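Local coordinates for aminopeptidase N family protein (Idiomarina loihiensis L2TR, PDB 4FGM), which probably acts as a zinc-dependent aminopeptidase of the M61 family, removing residues from the amino ends of peptides, at residues Gly182-Ser186 / Ala218-Ser222; Arg199-Leu204 / Tyr264-Leu268; Lys206-Gln211 / Leu317-Ile323; Leu268-His273 / Asp314-Leu318; Glu326-Leu330 / Gly583-Pro587. The contacts are given in a common frame with arbitrary orientation. Residues are numbered along the deposited sequence.

Interaction 1: Gly182-Ser186 / Ala218-Ser222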
# COMPACT_ATOMS: atom_id res chain seq x y z
N GLY A 182 -1.91 27.18 1.64
CA GLY A 182 -3.16 27.64 2.20
C GLY A 182 -4.17 26.57 2.59
O GLY A 182 -5.29 26.90 2.98
N ILE A 183 -3.80 25.30 2.49
CA ILE A 183 -4.72 24.24 2.86
C ILE A 183 -4.34 23.64 4.21
O ILE A 183 -3.16 23.43 4.50
CB ILE A 183 -4.76 23.14 1.77
CG1 ILE A 183 -5.24 23.75 0.45
CG2 ILE A 183 -5.69 22.00 2.19
CD1 ILE A 183 -5.50 22.74 -0.67
N LYS A 184 -5.33 23.38 5.06
CA LYS A 184 -5.07 22.81 6.38
C LYS A 184 -4.80 21.31 6.31
O LYS A 184 -5.52 20.56 5.65
CB LYS A 184 -6.23 23.05 7.34
CG LYS A 184 -6.44 24.50 7.72
CD LYS A 184 -7.29 24.62 8.97
CE LYS A 184 -7.65 26.07 9.24
NZ LYS A 184 -6.45 26.94 9.17
N HIS A 185 -3.74 20.89 7.00
CA HIS A 185 -3.34 19.49 7.06
C HIS A 185 -3.17 19.08 8.51
O HIS A 185 -2.94 19.92 9.39
CB HIS A 185 -2.02 19.26 6.32
CG HIS A 185 -2.13 19.32 4.83
ND1 HIS A 185 -2.37 20.49 4.14
CD2 HIS A 185 -2.01 18.34 3.90
CE1 HIS A 185 -2.40 20.23 2.84
NE2 HIS A 185 -2.19 18.94 2.67
N SER A 186 -3.28 17.78 8.77
CA SER A 186 -3.13 17.25 10.12
C SER A 186 -2.37 15.94 10.14
O SER A 186 -2.55 15.08 9.27
CB SER A 186 -4.50 17.01 10.77
OG SER A 186 -5.19 18.22 10.99
N ALA A 218 -5.58 21.06 -5.78
CA ALA A 218 -5.84 20.00 -4.81
C ALA A 218 -7.31 19.61 -4.87
O ALA A 218 -8.18 20.47 -4.90
CB ALA A 218 -5.49 20.47 -3.41
N PRO A 219 -7.61 18.30 -4.90
CA PRO A 219 -9.00 17.84 -4.97
C PRO A 219 -9.73 17.83 -3.63
O PRO A 219 -10.90 17.45 -3.56
CB PRO A 219 -8.87 16.45 -5.57
CG PRO A 219 -7.59 15.96 -4.96
CD PRO A 219 -6.67 17.17 -5.09
N PHE A 220 -9.05 18.24 -2.57
CA PHE A 220 -9.65 18.26 -1.23
C PHE A 220 -9.51 19.65 -0.62
O PHE A 220 -8.75 20.48 -1.11
CB PHE A 220 -8.95 17.23 -0.33
CG PHE A 220 -7.45 17.23 -0.47
CD1 PHE A 220 -6.80 16.25 -1.22
CD2 PHE A 220 -6.68 18.22 0.15
CE1 PHE A 220 -5.41 16.26 -1.37
CE2 PHE A 220 -5.29 18.24 -0.00
CZ PHE A 220 -4.65 17.26 -0.76
N GLN A 221 -10.25 19.91 0.46
CA GLN A 221 -10.16 21.22 1.12
C GLN A 221 -9.34 21.16 2.40
O GLN A 221 -8.98 22.20 2.97
CB GLN A 221 -11.56 21.76 1.43
CG GLN A 221 -12.33 22.14 0.18
CD GLN A 221 -13.72 22.64 0.51
OE1 GLN A 221 -13.94 23.85 0.67
NE2 GLN A 221 -14.66 21.71 0.63
N SER A 222 -9.03 19.95 2.85
CA SER A 222 -8.22 19.73 4.04
C SER A 222 -7.77 18.28 3.96
O SER A 222 -8.39 17.48 3.25
CB SER A 222 -9.04 19.97 5.30
OG SER A 222 -10.00 18.95 5.47
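Apolar packing centres on Ile183. Ile183 points at the 218-222 loop, and its CD1 lies 3.6 Å from Ala218 CB. Its other branch, CG2, reaches the edge of the Phe220 ring, 4.4 Å from CE2. The same CG2 sits 3.4 Å from Gln221 O, so the isoleucine also lies against the loop backbone. Polar contacts between the segments are slight. Ser222 CA makes a CA-H...O contact with Lys184 O at 3.3 Å. His185 ND1 donates a hydrogen bond to Ile183 O (3.1 Å) within its own strand, while NE2 is hydrogen-bonded to Tyr275 OH. That ring also approaches Phe220, with His185 NE2 4.2 Å from Phe220 CE2. The site is the start of two neighbouring parallel strands, 183-190 and 222-230, joined through helix 197-215 in a left-handed beta-alpha-beta crossover. Regular pairing follows just beyond, where Lys184 and Ser186 bond to the backbone of Tyr223. With no hydrogen bond between the two segments themselves, the contact rests on van der Waals packing and the CA-H...O contact.

Interaction 2: Arg199-Leu204 / Tyr264-Leu268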
# COMPACT_ATOMS: atom_id res chain seq x y z
N ARG A 199 8.97 18.69 13.51
CA ARG A 199 9.89 18.34 12.44
C ARG A 199 9.23 17.49 11.35
O ARG A 199 9.38 17.79 10.16
CB ARG A 199 11.11 17.62 13.03
CG ARG A 199 12.26 17.39 12.07
CD ARG A 199 12.13 16.08 11.34
NE ARG A 199 13.34 15.73 10.60
CZ ARG A 199 14.53 15.48 11.16
NH1 ARG A 199 14.68 15.53 12.48
NH2 ARG A 199 15.56 15.15 10.39
N ILE A 200 8.50 16.46 11.74
CA ILE A 200 7.83 15.58 10.78
C ILE A 200 6.80 16.38 9.98
O ILE A 200 6.67 16.25 8.77
CB ILE A 200 7.12 14.40 11.50
CG1 ILE A 200 8.16 13.51 12.17
CG2 ILE A 200 6.31 13.59 10.51
CD1 ILE A 200 7.56 12.46 13.10
N THR A 201 6.07 17.22 10.69
CA THR A 201 5.05 18.05 10.09
C THR A 201 5.67 19.04 9.10
O THR A 201 5.11 19.30 8.03
CB THR A 201 4.26 18.76 11.21
OG1 THR A 201 2.95 18.18 11.29
CG2 THR A 201 4.17 20.24 10.97
N ALA A 202 6.83 19.58 9.46
CA ALA A 202 7.53 20.52 8.59
C ALA A 202 7.93 19.80 7.31
O ALA A 202 7.84 20.38 6.22
CB ALA A 202 8.76 21.07 9.30
N ASP A 203 8.39 18.55 7.42
CA ASP A 203 8.76 17.81 6.22
C ASP A 203 7.53 17.46 5.38
O ASP A 203 7.58 17.51 4.15
CB ASP A 203 9.53 16.53 6.58
CG ASP A 203 10.93 16.81 7.08
OD1 ASP A 203 11.48 17.88 6.74
OD2 ASP A 203 11.49 15.96 7.81
N LEU A 204 6.42 17.10 6.04
CA LEU A 204 5.21 16.76 5.31
C LEU A 204 4.72 17.99 4.53
O LEU A 204 4.23 17.87 3.40
CB LEU A 204 4.11 16.26 6.26
CG LEU A 204 4.35 14.87 6.88
CD1 LEU A 204 3.20 14.51 7.83
CD2 LEU A 204 4.49 13.83 5.76
N TYR A 264 12.83 6.59 9.02
CA TYR A 264 12.03 7.79 8.90
C TYR A 264 11.73 8.03 7.42
O TYR A 264 10.63 8.47 7.06
CB TYR A 264 12.76 8.98 9.50
CG TYR A 264 12.03 10.30 9.36
CD1 TYR A 264 10.64 10.38 9.54
CD2 TYR A 264 12.73 11.48 9.08
CE1 TYR A 264 9.97 11.60 9.43
CE2 TYR A 264 12.07 12.71 8.98
CZ TYR A 264 10.69 12.76 9.15
OH TYR A 264 10.03 13.96 9.05
N GLN A 265 12.69 7.71 6.57
CA GLN A 265 12.53 7.86 5.12
C GLN A 265 11.39 6.98 4.62
O GLN A 265 10.61 7.39 3.76
CB GLN A 265 13.85 7.51 4.42
CG GLN A 265 13.74 7.25 2.92
CD GLN A 265 13.92 5.79 2.57
OE1 GLN A 265 12.95 5.06 2.35
NE2 GLN A 265 15.17 5.34 2.53
N THR A 266 11.29 5.77 5.16
CA THR A 266 10.24 4.85 4.77
C THR A 266 8.87 5.45 5.11
O THR A 266 7.92 5.32 4.35
CB THR A 266 10.41 3.50 5.48
OG1 THR A 266 11.57 2.84 4.97
CG2 THR A 266 9.21 2.60 5.23
N PHE A 267 8.79 6.12 6.26
CA PHE A 267 7.54 6.75 6.68
C PHE A 267 7.18 7.90 5.75
O PHE A 267 6.03 8.01 5.30
CB PHE A 267 7.65 7.27 8.11
CG PHE A 267 6.43 8.00 8.58
CD1 PHE A 267 5.24 7.32 8.82
CD2 PHE A 267 6.45 9.38 8.76
CE1 PHE A 267 4.08 8.00 9.22
CE2 PHE A 267 5.31 10.07 9.17
CZ PHE A 267 4.12 9.38 9.40
N LEU A 268 8.15 8.76 5.46
CA LEU A 268 7.90 9.89 4.58
C LEU A 268 7.50 9.40 3.20
O LEU A 268 6.66 10.00 2.53
CB LEU A 268 9.13 10.78 4.48
CG LEU A 268 9.46 11.54 5.77
CD1 LEU A 268 10.65 12.45 5.56
CD2 LEU A 268 8.25 12.34 6.21
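Tyr264 is the main bump on this interface. It is in the t rotamer, and its ring spans the gap between the helices; the axes of segments 199-204 and 264-268 approach to 11.8 Å. The tip of the ring fits over the turn of Ile200 and Asp203. Tyr264 OH lies 3.2 Å from Ile200 CA and donates a hydrogen bond to Asp203 OD2 (2.8 Å). Arg199 lies beside the ring, with NE 3.7 Å from Tyr264 CE2. The same NE forms a salt bridge to Asp203 OD2 at 3.4 Å, and its hydrogen bond there is weak. The guanidinium end goes on to the backbone oxygens of Gln257 and Tyr258. The segments cross at -46° and converge toward their C-terminal ends, where Leu204 and Leu268 have CA atoms 7.4 Å apart. Helix 262-277 is the one that carries the zinc-binding HExxH motif further along, and residues 199-204 of helix 197-215 pack on its early turns. Ile200 fills the hollow between two aromatic rings: its CG1 is 3.8 Å from Tyr264 CE1, and its CG2 meets the edge of Phe267, 3.9 Å from CE2. One turn on, Leu204 CD2 touches Leu268 CD2 at 4.1 Å.

Interaction 3: Lys206-Gln211 / Leu317-Ile323; sequences KICETQ and LLHTSGI
This is a largely apolar contact between the middle of helix 197-215 and the C-terminal end of helix 308-320. Residues 206-211 are helical throughout. Residues 317-320 finish the second helix, which closes in a Schellman motif: Gly322 has phi/psi 80/22, Gly322 N bonds to His319 O (2.9 Å) and Ile323 N to Leu318 O (2.8 Å). The closest CA pair is Ile207 and Ser321, at 5.9 Å. Ile207 (m, t) sends CD1 to Leu318 CD1 (3.5 Å) and CG1 to Ile323 CG1 (4.1 Å). Leu318 (chi1 -122°, between wells; chi2 p) points CB away, yet its CD1 returns. Ile323 is m, m. Lys206 lies over the turn, its CE 3.9 Å from Ile323 CD1. Thr210 (m) places CG2 3.6 Å from Thr320 CG2 and OG1 3.3 Å from Ser321 CB. Both hydroxyls bond back into their own helix: Thr210 OG1 to Lys206 O (3.1 Å), and Ser321 OG, p rotamer, to Leu317 O (2.6 Å). Gln211 (m, t) sets CG 3.7 Å from Leu317 CD1 (m, t), while its NE2 bonds to Cys272 O. Helix 262-277 adjoins both partners, with Leu268 on Ile323 and Tyr275 on Gln211, and strand 174-180 meets Cys208 and Glu209.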
# COMPACT_ATOMS: atom_id res chain seq x y z
N LYS A 206 6.51 20.25 3.20
CA LYS A 206 7.33 20.34 2.00
C LYS A 206 6.85 19.34 0.95
O LYS A 206 6.60 19.71 -0.20
CB LYS A 206 8.81 20.10 2.32
CG LYS A 206 9.57 21.37 2.66
CD LYS A 206 11.08 21.18 2.66
CE LYS A 206 11.58 20.65 4.00
NZ LYS A 206 13.07 20.54 4.01
N ILE A 207 6.73 18.08 1.35
CA ILE A 207 6.28 17.05 0.42
C ILE A 207 4.92 17.44 -0.18
O ILE A 207 4.74 17.40 -1.40
CB ILE A 207 6.15 15.69 1.13
CG1 ILE A 207 7.53 15.22 1.59
CG2 ILE A 207 5.50 14.68 0.21
CD1 ILE A 207 7.50 14.04 2.54
N CYS A 208 3.98 17.81 0.69
CA CYS A 208 2.64 18.19 0.25
C CYS A 208 2.60 19.39 -0.70
O CYS A 208 1.88 19.37 -1.70
CB CYS A 208 1.75 18.45 1.46
SG CYS A 208 1.33 16.95 2.38
N GLU A 209 3.36 20.44 -0.39
CA GLU A 209 3.38 21.60 -1.26
C GLU A 209 3.92 21.20 -2.62
O GLU A 209 3.40 21.63 -3.65
CB GLU A 209 4.20 22.73 -0.64
CG GLU A 209 3.41 23.49 0.42
CD GLU A 209 4.21 24.57 1.12
OE1 GLU A 209 5.35 24.28 1.57
OE2 GLU A 209 3.69 25.70 1.25
N THR A 210 4.95 20.37 -2.63
CA THR A 210 5.53 19.90 -3.89
C THR A 210 4.46 19.22 -4.73
O THR A 210 4.38 19.42 -5.94
CB THR A 210 6.68 18.92 -3.63
OG1 THR A 210 7.77 19.63 -3.03
CG2 THR A 210 7.15 18.29 -4.92
N GLN A 211 3.61 18.42 -4.09
CA GLN A 211 2.57 17.72 -4.84
C GLN A 211 1.47 18.65 -5.35
O GLN A 211 1.06 18.56 -6.51
CB GLN A 211 2.00 16.57 -4.00
CG GLN A 211 3.05 15.47 -3.76
CD GLN A 211 2.45 14.11 -3.39
OE1 GLN A 211 1.42 13.71 -3.92
NE2 GLN A 211 3.13 13.40 -2.49
N LEU A 317 9.69 12.20 -5.46
CA LEU A 317 9.25 13.49 -4.93
C LEU A 317 9.93 13.82 -3.60
O LEU A 317 10.00 14.97 -3.19
CB LEU A 317 7.73 13.51 -4.77
CG LEU A 317 6.95 13.45 -6.08
CD1 LEU A 317 5.47 13.64 -5.80
CD2 LEU A 317 7.45 14.55 -7.04
N LEU A 318 10.44 12.78 -2.93
CA LEU A 318 11.13 12.96 -1.66
C LEU A 318 12.47 13.65 -1.91
O LEU A 318 12.96 14.43 -1.08
CB LEU A 318 11.33 11.60 -0.99
CG LEU A 318 10.74 11.38 0.41
CD1 LEU A 318 9.28 11.81 0.48
CD2 LEU A 318 10.86 9.92 0.76
N HIS A 319 13.06 13.36 -3.07
CA HIS A 319 14.34 13.97 -3.44
C HIS A 319 14.07 15.33 -4.07
O HIS A 319 14.80 16.30 -3.84
CB HIS A 319 15.08 13.11 -4.46
CG HIS A 319 16.23 13.81 -5.12
ND1 HIS A 319 17.36 14.19 -4.43
CD2 HIS A 319 16.40 14.23 -6.39
CE1 HIS A 319 18.18 14.83 -5.25
NE2 HIS A 319 17.62 14.86 -6.45
N THR A 320 13.01 15.39 -4.87
CA THR A 320 12.61 16.60 -5.57
C THR A 320 12.21 17.72 -4.61
O THR A 320 12.38 18.90 -4.92
CB THR A 320 11.45 16.30 -6.53
OG1 THR A 320 11.88 16.53 -7.87
CG2 THR A 320 10.25 17.15 -6.23
N SER A 321 11.69 17.36 -3.45
CA SER A 321 11.29 18.34 -2.46
C SER A 321 12.46 18.64 -1.55
O SER A 321 12.35 19.47 -0.64
CB SER A 321 10.11 17.82 -1.65
OG SER A 321 10.41 16.54 -1.12
N GLY A 322 13.58 17.97 -1.78
CA GLY A 322 14.76 18.19 -0.98
C GLY A 322 14.82 17.51 0.38
O GLY A 322 15.55 17.94 1.25
N ILE A 323 14.05 16.44 0.56
CA ILE A 323 14.08 15.72 1.84
C ILE A 323 15.28 14.77 1.84
O ILE A 323 15.99 14.66 2.84
CB ILE A 323 12.77 14.90 2.06
CG1 ILE A 323 11.55 15.83 1.99
CG2 ILE A 323 12.82 14.20 3.40
CD1 ILE A 323 11.54 16.92 3.02

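Interaction 4: Leu268-His273 / Asp314-Leu318. With ZN (zinc ion), chain C.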
# COMPACT_ATOMS: atom_id res chain seq x y z
N LEU A 268 8.15 8.76 5.46
CA LEU A 268 7.90 9.89 4.58
C LEU A 268 7.50 9.40 3.20
O LEU A 268 6.66 10.00 2.53
CB LEU A 268 9.13 10.78 4.48
CG LEU A 268 9.46 11.54 5.77
CD1 LEU A 268 10.65 12.45 5.56
CD2 LEU A 268 8.25 12.34 6.21
N SER A 269 8.10 8.29 2.78
CA SER A 269 7.79 7.72 1.48
C SER A 269 6.35 7.20 1.49
O SER A 269 5.63 7.33 0.50
CB SER A 269 8.78 6.60 1.16
OG SER A 269 8.55 6.10 -0.13
N LEU A 270 5.93 6.61 2.61
CA LEU A 270 4.58 6.08 2.74
C LEU A 270 3.55 7.22 2.68
O LEU A 270 2.54 7.10 1.97
CB LEU A 270 4.41 5.33 4.07
CG LEU A 270 3.01 4.80 4.41
CD1 LEU A 270 2.53 3.82 3.34
CD2 LEU A 270 3.06 4.10 5.75
N CYS A 271 3.80 8.30 3.41
CA CYS A 271 2.88 9.44 3.42
C CYS A 271 2.79 10.06 2.03
O CYS A 271 1.71 10.38 1.55
CB CYS A 271 3.35 10.51 4.40
SG CYS A 271 3.42 9.96 6.11
N CYS A 272 3.95 10.21 1.40
CA CYS A 272 4.03 10.78 0.06
C CYS A 272 3.22 9.92 -0.91
O CYS A 272 2.59 10.43 -1.83
CB CYS A 272 5.49 10.84 -0.38
SG CYS A 272 5.76 11.58 -1.98
N HIS A 273 3.26 8.61 -0.69
CA HIS A 273 2.57 7.65 -1.53
C HIS A 273 1.04 7.78 -1.41
O HIS A 273 0.32 7.85 -2.41
CB HIS A 273 3.01 6.23 -1.14
CG HIS A 273 2.43 5.15 -2.00
ND1 HIS A 273 3.13 4.57 -3.04
CD2 HIS A 273 1.22 4.54 -1.98
CE1 HIS A 273 2.37 3.65 -3.62
NE2 HIS A 273 1.21 3.61 -2.99
N ASP A 314 6.51 8.37 -5.01
CA ASP A 314 6.65 8.43 -3.55
C ASP A 314 8.10 8.65 -3.11
O ASP A 314 8.36 9.38 -2.16
CB ASP A 314 6.05 7.19 -2.85
CG ASP A 314 6.57 5.86 -3.41
OD1 ASP A 314 7.69 5.82 -3.97
OD2 ASP A 314 5.84 4.85 -3.27
N ASP A 315 9.04 8.03 -3.82
CA ASP A 315 10.46 8.20 -3.49
C ASP A 315 11.06 9.41 -4.22
O ASP A 315 11.75 10.23 -3.62
CB ASP A 315 11.26 6.95 -3.86
CG ASP A 315 10.89 5.75 -3.02
OD1 ASP A 315 10.71 5.92 -1.80
OD2 ASP A 315 10.80 4.63 -3.58
N TYR A 316 10.78 9.51 -5.52
CA TYR A 316 11.31 10.60 -6.33
C TYR A 316 10.96 11.99 -5.79
O TYR A 316 11.83 12.85 -5.66
CB TYR A 316 10.83 10.45 -7.78
CG TYR A 316 11.39 11.49 -8.71
CD1 TYR A 316 12.77 11.64 -8.87
CD2 TYR A 316 10.54 12.36 -9.41
CE1 TYR A 316 13.29 12.63 -9.70
CE2 TYR A 316 11.06 13.35 -10.25
CZ TYR A 316 12.43 13.48 -10.39
OH TYR A 316 12.94 14.47 -11.21
N LEU A 317 9.69 12.20 -5.46
CA LEU A 317 9.25 13.49 -4.93
C LEU A 317 9.93 13.82 -3.60
O LEU A 317 10.00 14.97 -3.19
CB LEU A 317 7.73 13.51 -4.77
CG LEU A 317 6.95 13.45 -6.08
CD1 LEU A 317 5.47 13.64 -5.80
CD2 LEU A 317 7.45 14.55 -7.04
N LEU A 318 10.44 12.78 -2.93
CA LEU A 318 11.13 12.96 -1.66
C LEU A 318 12.47 13.65 -1.91
O LEU A 318 12.96 14.43 -1.08
CB LEU A 318 11.33 11.60 -0.99
CG LEU A 318 10.74 11.38 0.41
CD1 LEU A 318 9.28 11.81 0.48
CD2 LEU A 318 10.86 9.92 0.76
ZN ZN C . -0.73 2.63 -3.60
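One histidine here joins the metal to the second helix. His273 NE2 binds the zinc ion at 2.3 Å, and His273 ND1 donates a hydrogen bond to Asp314 OD2 (2.7 Å, N-H...O angle 159°). The carboxylate meets the ring at its edge, near its plane. Such a second-shell bond probably helps to orient the imidazole toward the metal. His277 and Glu307 are the other protein ligands, as in the HExxH zinc site of the gluzincin peptidases. The pocket also holds maleic acid, which touches His273.

The two segments cross steeply, at 110°, with their axes 8.5 Å apart. His273 and Asp314 are the nearest pair, with CA atoms 4.6 Å apart. A second hydrogen bond runs from Ser269 OG to Asp315 OD1 (2.7 Å), one turn back along the first helix. Ser269 O also lies 3.4 Å from Asp314 CB. Apolar contacts fill the rest. Leu318 CD1 sits 4.1 Å from Leu268 CB and 4.0 Å from Cys272 CB, and Cys272 SG is 3.9 Å from Leu317 CB. The helix 308-320 is kinked in this part; Leu318 N bonds to Asp315 O (2.9 Å), three residues back. Helix 197-215 lies against both segments, through Ile207 on Cys272 and Leu318. Helix 326-342 meets Asp315 through Tyr329 and Leu332.

Interaction 5: Glu326-Leu330 / Gly583-Pro587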
# COMPACT_ATOMS: atom_id res chain seq x y z
N GLU A 326 20.41 12.71 -3.77
CA GLU A 326 20.40 11.76 -4.87
C GLU A 326 21.01 10.40 -4.51
O GLU A 326 20.72 9.40 -5.16
CB GLU A 326 21.11 12.35 -6.10
CG GLU A 326 22.53 11.83 -6.37
CD GLU A 326 23.56 12.41 -5.43
OE1 GLU A 326 23.19 13.24 -4.57
OE2 GLU A 326 24.74 12.04 -5.56
N LYS A 327 21.86 10.37 -3.49
CA LYS A 327 22.48 9.11 -3.07
C LYS A 327 21.40 8.21 -2.48
O LYS A 327 21.26 7.04 -2.87
CB LYS A 327 23.59 9.37 -2.05
CG LYS A 327 24.82 10.09 -2.60
CD LYS A 327 25.64 9.20 -3.53
CE LYS A 327 26.90 9.90 -4.04
NZ LYS A 327 26.81 10.31 -5.48
N ARG A 328 20.63 8.74 -1.54
CA ARG A 328 19.55 7.98 -0.92
C ARG A 328 18.52 7.57 -1.96
O ARG A 328 18.05 6.43 -1.97
CB ARG A 328 18.85 8.82 0.16
CG ARG A 328 19.56 8.80 1.48
CD ARG A 328 18.80 9.58 2.54
NE ARG A 328 19.27 9.21 3.87
CZ ARG A 328 19.08 8.02 4.42
NH1 ARG A 328 18.44 7.07 3.76
NH2 ARG A 328 19.56 7.76 5.63
N TYR A 329 18.18 8.51 -2.84
CA TYR A 329 17.20 8.22 -3.87
C TYR A 329 17.63 7.07 -4.78
O TYR A 329 16.85 6.15 -5.05
CB TYR A 329 16.90 9.45 -4.73
CG TYR A 329 15.99 9.08 -5.86
CD1 TYR A 329 14.66 8.71 -5.62
CD2 TYR A 329 16.48 8.95 -7.16
CE1 TYR A 329 13.86 8.21 -6.63
CE2 TYR A 329 15.68 8.45 -8.18
CZ TYR A 329 14.37 8.07 -7.90
OH TYR A 329 13.60 7.50 -8.89
N LEU A 330 18.87 7.13 -5.27
CA LEU A 330 19.37 6.10 -6.18
C LEU A 330 19.49 4.73 -5.52
O LEU A 330 19.44 3.71 -6.20
CB LEU A 330 20.71 6.52 -6.80
CG LEU A 330 20.63 7.56 -7.93
CD1 LEU A 330 22.03 7.86 -8.44
CD2 LEU A 330 19.76 7.03 -9.07
N GLY A 583 18.81 18.18 -14.36
CA GLY A 583 17.72 18.46 -13.44
C GLY A 583 16.85 17.29 -13.00
O GLY A 583 15.96 17.47 -12.17
N TRP A 584 17.07 16.10 -13.55
CA TRP A 584 16.27 14.96 -13.13
C TRP A 584 16.62 14.69 -11.68
O TRP A 584 15.76 14.33 -10.87
CB TRP A 584 16.57 13.73 -13.97
CG TRP A 584 15.92 12.50 -13.43
CD1 TRP A 584 14.60 12.34 -13.13
CD2 TRP A 584 16.55 11.25 -13.13
NE1 TRP A 584 14.37 11.07 -12.65
CE2 TRP A 584 15.55 10.38 -12.64
CE3 TRP A 584 17.87 10.78 -13.22
CZ2 TRP A 584 15.82 9.06 -12.26
CZ3 TRP A 584 18.14 9.47 -12.83
CH2 TRP A 584 17.12 8.63 -12.36
N LEU A 585 17.90 14.86 -11.35
CA LEU A 585 18.39 14.68 -9.99
C LEU A 585 19.29 15.86 -9.66
O LEU A 585 19.86 16.49 -10.55
CB LEU A 585 19.18 13.37 -9.85
CG LEU A 585 18.47 12.04 -10.10
CD1 LEU A 585 19.43 10.89 -9.85
CD2 LEU A 585 17.26 11.93 -9.18
N THR A 586 19.40 16.16 -8.37
CA THR A 586 20.23 17.26 -7.90
C THR A 586 21.41 16.68 -7.12
O THR A 586 21.23 16.10 -6.05
CB THR A 586 19.43 18.20 -6.99
OG1 THR A 586 18.37 18.79 -7.73
CG2 THR A 586 20.33 19.28 -6.42
N PRO A 587 22.63 16.84 -7.63
CA PRO A 587 23.85 16.34 -6.99
C PRO A 587 24.26 17.12 -5.74
O PRO A 587 23.70 18.23 -5.56
CB PRO A 587 24.89 16.45 -8.09
CG PRO A 587 24.46 17.70 -8.80
CD PRO A 587 22.96 17.51 -8.91
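Leu585 points toward the helix (m, t), and its two methyls meet different partners. Leu585 CD2 lies 3.7 Å from Tyr329 CD2, and Leu585 CD1 lies 4.0 Å from Leu330 CD2. Tyr329 is in the t rotamer, so its ring extends past Leu585 to Trp584, where Tyr329 CE2 and Trp584 CZ2 are 4.1 Å apart. The indole, also chi1 t, has its NE1 bonded to Tyr312 OH. The contact lays the last modelled residues of the chain on the first turn of helix 326-342, which follows helix 308-320 of the zinc-site region. More than 250 residues separate the two segments in sequence. Glu326 has an unusual chi1 of 103°, between wells. Its CB faces the tail, 4.3 Å from Leu585 CB and 3.8 Å from Thr586 O. The carboxylate turns aside: Glu326 OE2 forms a salt bridge with Lys327 NZ (2.7 Å), and Glu326 OE1 is 4.0 Å from Pro587 CA.

Interactions 2, 3 and 4 link three helices pairwise: 197-215, 262-277 and 308-320. Their centres are about 8 to 10 Å apart. Leu268 belongs to both 2 and 4, and Leu317 and Leu318 to both 3 and 4. Gln211 NE2 to Cys272 O, 3.1 Å, ties interaction 3 to interaction 4. Only interaction 4 contains a zinc ligand; the side chain of Gln211 in interaction 3 is about 11 Å from the zinc ion. Interaction 1 flanks the group on the sheet side, touching interaction 3 through His185 CD2 and Cys208 SG (3.9 Å). Interaction 5 joins through His319 NE2 to Thr586 N (2.9 Å) and Tyr316 OH to Trp584 O (2.9 Å).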